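Local coordinates for acetyltransferase, GNAT family (Listeria monocytogenes str. 4b, PDB 2OH1), which probably transfers an acetyl group from acetyl-CoA to an acceptor substrate, as other members of the GNAT family do, at residues Trp90-Glu96 with Lys166-Tyr172. Where two conformers were deposited one is given. Residue numbers count along the deposited sequence, not the author numbering.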
loop_
_atom_site.group_PDB
_atom_site.type_symbol
_atom_site.label_atom_id
_atom_site.label_comp_id
_atom_site.label_asym_id
_atom_site.label_seq_id
_atom_site.Cartn_x
_atom_site.Cartn_y
_atom_site.Cartn_z
ATOM N N TRP A 90 1.310 -12.334 9.230
ATOM C CA TRP A 90 1.323 -12.889 7.890
ATOM C C TRP A 90 2.667 -12.542 7.224
ATOM O O TRP A 90 3.315 -13.402 6.630
ATOM C CB TRP A 90 0.198 -12.273 7.076
ATOM C CG TRP A 90 0.290 -12.526 5.609
ATOM C CD1 TRP A 90 0.836 -11.707 4.675
ATOM C CD2 TRP A 90 -0.102 -13.718 4.914
ATOM N NE1 TRP A 90 0.807 -12.297 3.451
ATOM C CE2 TRP A 90 0.215 -13.521 3.561
ATOM C CE3 TRP A 90 -0.704 -14.898 5.296
ATOM C CZ2 TRP A 90 -0.100 -14.440 2.586
ATOM C CZ3 TRP A 90 -0.965 -15.859 4.304
ATOM C CH2 TRP A 90 -0.693 -15.601 2.997
ATOM N N ASP A 91 3.072 -11.263 7.327
ATOM C CA ASP A 91 4.359 -10.821 6.724
ATOM C C ASP A 91 5.469 -11.673 7.279
ATOM O O ASP A 91 6.356 -12.179 6.593
ATOM C CB ASP A 91 4.665 -9.340 7.011
ATOM C CG ASP A 91 3.648 -8.412 6.452
ATOM O OD1 ASP A 91 3.226 -8.644 5.287
ATOM O OD2 ASP A 91 3.269 -7.378 7.097
ATOM N N THR A 92 5.433 -11.904 8.603
ATOM C CA THR A 92 6.507 -12.663 9.220
ATOM C C THR A 92 6.528 -14.098 8.732
ATOM O O THR A 92 7.597 -14.612 8.473
ATOM C CB THR A 92 6.341 -12.655 10.747
ATOM O OG1 THR A 92 6.637 -11.342 11.244
ATOM C CG2 THR A 92 7.217 -13.733 11.419
ATOM N N ASP A 93 5.365 -14.736 8.603
ATOM C CA ASP A 93 5.300 -16.105 8.081
ATOM C C ASP A 93 5.772 -16.186 6.625
ATOM O O ASP A 93 6.611 -17.013 6.252
ATOM C CB ASP A 93 3.830 -16.651 8.186
ATOM C CG ASP A 93 3.715 -18.057 7.783
ATOM O OD1 ASP A 93 4.135 -18.869 8.613
ATOM O OD2 ASP A 93 3.247 -18.361 6.666
ATOM N N LEU A 94 5.313 -15.241 5.805
ATOM C CA LEU A 94 5.596 -15.248 4.403
ATOM C C LEU A 94 7.093 -15.052 4.093
ATOM O O LEU A 94 7.637 -15.702 3.224
ATOM C CB LEU A 94 4.736 -14.191 3.710
ATOM C CG LEU A 94 4.455 -14.459 2.278
ATOM C CD1 LEU A 94 3.544 -15.671 2.108
ATOM C CD2 LEU A 94 3.951 -13.184 1.605
ATOM N N TRP A 95 7.733 -14.131 4.811
ATOM C CA TRP A 95 9.124 -13.683 4.544
ATOM C C TRP A 95 10.201 -14.567 5.234
ATOM O O TRP A 95 11.378 -14.417 4.966
ATOM C CB TRP A 95 9.273 -12.185 4.900
ATOM C CG TRP A 95 8.628 -11.302 3.833
ATOM C CD1 TRP A 95 7.315 -10.972 3.724
ATOM C CD2 TRP A 95 9.269 -10.773 2.656
ATOM N NE1 TRP A 95 7.105 -10.256 2.593
ATOM C CE2 TRP A 95 8.298 -10.107 1.916
ATOM C CE3 TRP A 95 10.616 -10.773 2.186
ATOM C CZ2 TRP A 95 8.601 -9.463 0.691
ATOM C CZ3 TRP A 95 10.907 -10.134 0.981
ATOM C CH2 TRP A 95 9.906 -9.491 0.275
ATOM N N GLU A 96 9.756 -15.448 6.126
ATOM C CA GLU A 96 10.633 -16.472 6.739
ATOM C C GLU A 96 11.852 -15.779 7.330
ATOM O O GLU A 96 11.686 -14.832 8.113
ATOM C CB GLU A 96 10.957 -17.585 5.738
ATOM C CG GLU A 96 9.694 -18.299 5.270
ATOM C CD GLU A 96 9.931 -19.601 4.526
ATOM O OE1 GLU A 96 11.067 -19.818 4.032
ATOM O OE2 GLU A 96 8.965 -20.407 4.446
ATOM N N LYS A 166 5.704 -17.841 -1.955
ATOM C CA LYS A 166 5.181 -18.673 -0.870
ATOM C C LYS A 166 3.690 -18.517 -0.812
ATOM O O LYS A 166 3.142 -17.412 -1.011
ATOM C CB LYS A 166 5.804 -18.311 0.464
ATOM C CG LYS A 166 5.318 -19.195 1.627
ATOM C CD LYS A 166 6.136 -19.023 2.866
ATOM C CE LYS A 166 5.567 -19.808 4.051
ATOM N NZ LYS A 166 6.393 -19.631 5.281
ATOM N N ASN A 167 3.016 -19.672 -0.608
ATOM C CA ASN A 167 1.566 -19.674 -0.356
ATOM C C ASN A 167 0.743 -19.049 -1.469
ATOM O O ASN A 167 -0.344 -18.494 -1.216
ATOM C CB ASN A 167 1.254 -19.052 1.003
ATOM C CG ASN A 167 1.620 -19.980 2.176
ATOM O OD1 ASN A 167 1.723 -21.175 1.989
ATOM N ND2 ASN A 167 1.792 -19.433 3.345
ATOM N N GLY A 168 1.267 -19.136 -2.698
ATOM C CA GLY A 168 0.587 -18.582 -3.851
ATOM C C GLY A 168 0.853 -17.137 -4.117
ATOM O O GLY A 168 0.132 -16.520 -4.933
ATOM N N PHE A 169 1.823 -16.543 -3.387
ATOM C CA PHE A 169 2.211 -15.145 -3.554
ATOM C C PHE A 169 3.632 -15.013 -4.068
ATOM O O PHE A 169 4.481 -15.788 -3.699
ATOM C CB PHE A 169 2.085 -14.349 -2.230
ATOM C CG PHE A 169 0.664 -14.177 -1.739
ATOM C CD1 PHE A 169 0.036 -15.225 -1.080
ATOM C CD2 PHE A 169 -0.032 -13.044 -1.980
ATOM C CE1 PHE A 169 -1.240 -15.112 -0.652
ATOM C CE2 PHE A 169 -1.332 -12.912 -1.547
ATOM C CZ PHE A 169 -1.931 -13.960 -0.875
ATOM N N TYR A 170 3.897 -13.986 -4.865
ATOM C CA TYR A 170 5.278 -13.568 -5.146
ATOM C C TYR A 170 5.651 -12.445 -4.150
ATOM O O TYR A 170 4.839 -11.599 -3.794
ATOM C CB TYR A 170 5.411 -13.068 -6.568
ATOM C CG TYR A 170 5.189 -14.104 -7.627
ATOM C CD1 TYR A 170 5.769 -15.368 -7.538
ATOM C CD2 TYR A 170 4.478 -13.793 -8.761
ATOM C CE1 TYR A 170 5.606 -16.292 -8.559
ATOM C CE2 TYR A 170 4.304 -14.675 -9.773
ATOM C CZ TYR A 170 4.863 -15.942 -9.694
ATOM O OH TYR A 170 4.683 -16.841 -10.733
ATOM N N LEU A 171 6.896 -12.461 -3.717
ATOM C CA LEU A 171 7.412 -11.509 -2.757
ATOM C C LEU A 171 8.355 -10.532 -3.466
ATOM O O LEU A 171 9.238 -10.952 -4.207
ATOM C CB LEU A 171 8.186 -12.249 -1.654
ATOM C CG LEU A 171 7.389 -12.968 -0.559
ATOM C CD1 LEU A 171 6.449 -14.080 -1.082
ATOM C CD2 LEU A 171 8.367 -13.506 0.450
ATOM N N TYR A 172 8.203 -9.240 -3.153
ATOM C CA TYR A 172 8.971 -8.159 -3.781
ATOM C C TYR A 172 9.535 -7.267 -2.708
ATOM O O TYR A 172 8.892 -6.957 -1.719
ATOM C CB TYR A 172 8.088 -7.315 -4.681
ATOM C CG TYR A 172 7.572 -8.070 -5.897
ATOM C CD1 TYR A 172 8.300 -8.117 -7.062
ATOM C CD2 TYR A 172 6.312 -8.677 -5.890
ATOM C CE1 TYR A 172 7.840 -8.815 -8.171
ATOM C CE2 TYR A 172 5.861 -9.371 -6.982
ATOM C CZ TYR A 172 6.617 -9.432 -8.120
ATOM O OH TYR A 172 6.140 -10.081 -9.235
HETATM O O HOH W 1 2.298 -20.803 5.904
HETATM O O HOH W 2 5.106 -21.127 7.431
HETATM O O HOH W 3 1.904 -17.117 5.026
#
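Helix 90-95 crosses strand 169-172 almost at right angles, at 92°, with the axes 10.7 Å apart at closest approach. K166 to F169 form a type I' turn, closed by hydrogen bonds in both directions between K166 and F169. The fully extended K166 side chain runs back to the helix end. K166 NZ donates to D93 O and to E96 OE2, both at 2.8 Å; the E96 contact is also a salt bridge. D93 OD2 lies 3.7 Å from K166 NZ, a long salt bridge, and waters link D93 to K166 and N167. Next to these polar contacts, L94 packs against K166, F169 and L171. L171 CD2 sits over the six-membered ring of W95, a CH-pi contact of 3.7 Å to the centroid. The W90 edge meets the F169 face in an offset edge-to-face pair, and W90 NE1 hydrogen-bonds D143 OD2, on strand 139-145. The segments thus pack helix 89-95, which links strands 77-84 and 103-111, against the C-terminal beta hairpin (161-166 and 169-175) of the GNAT-fold sheet.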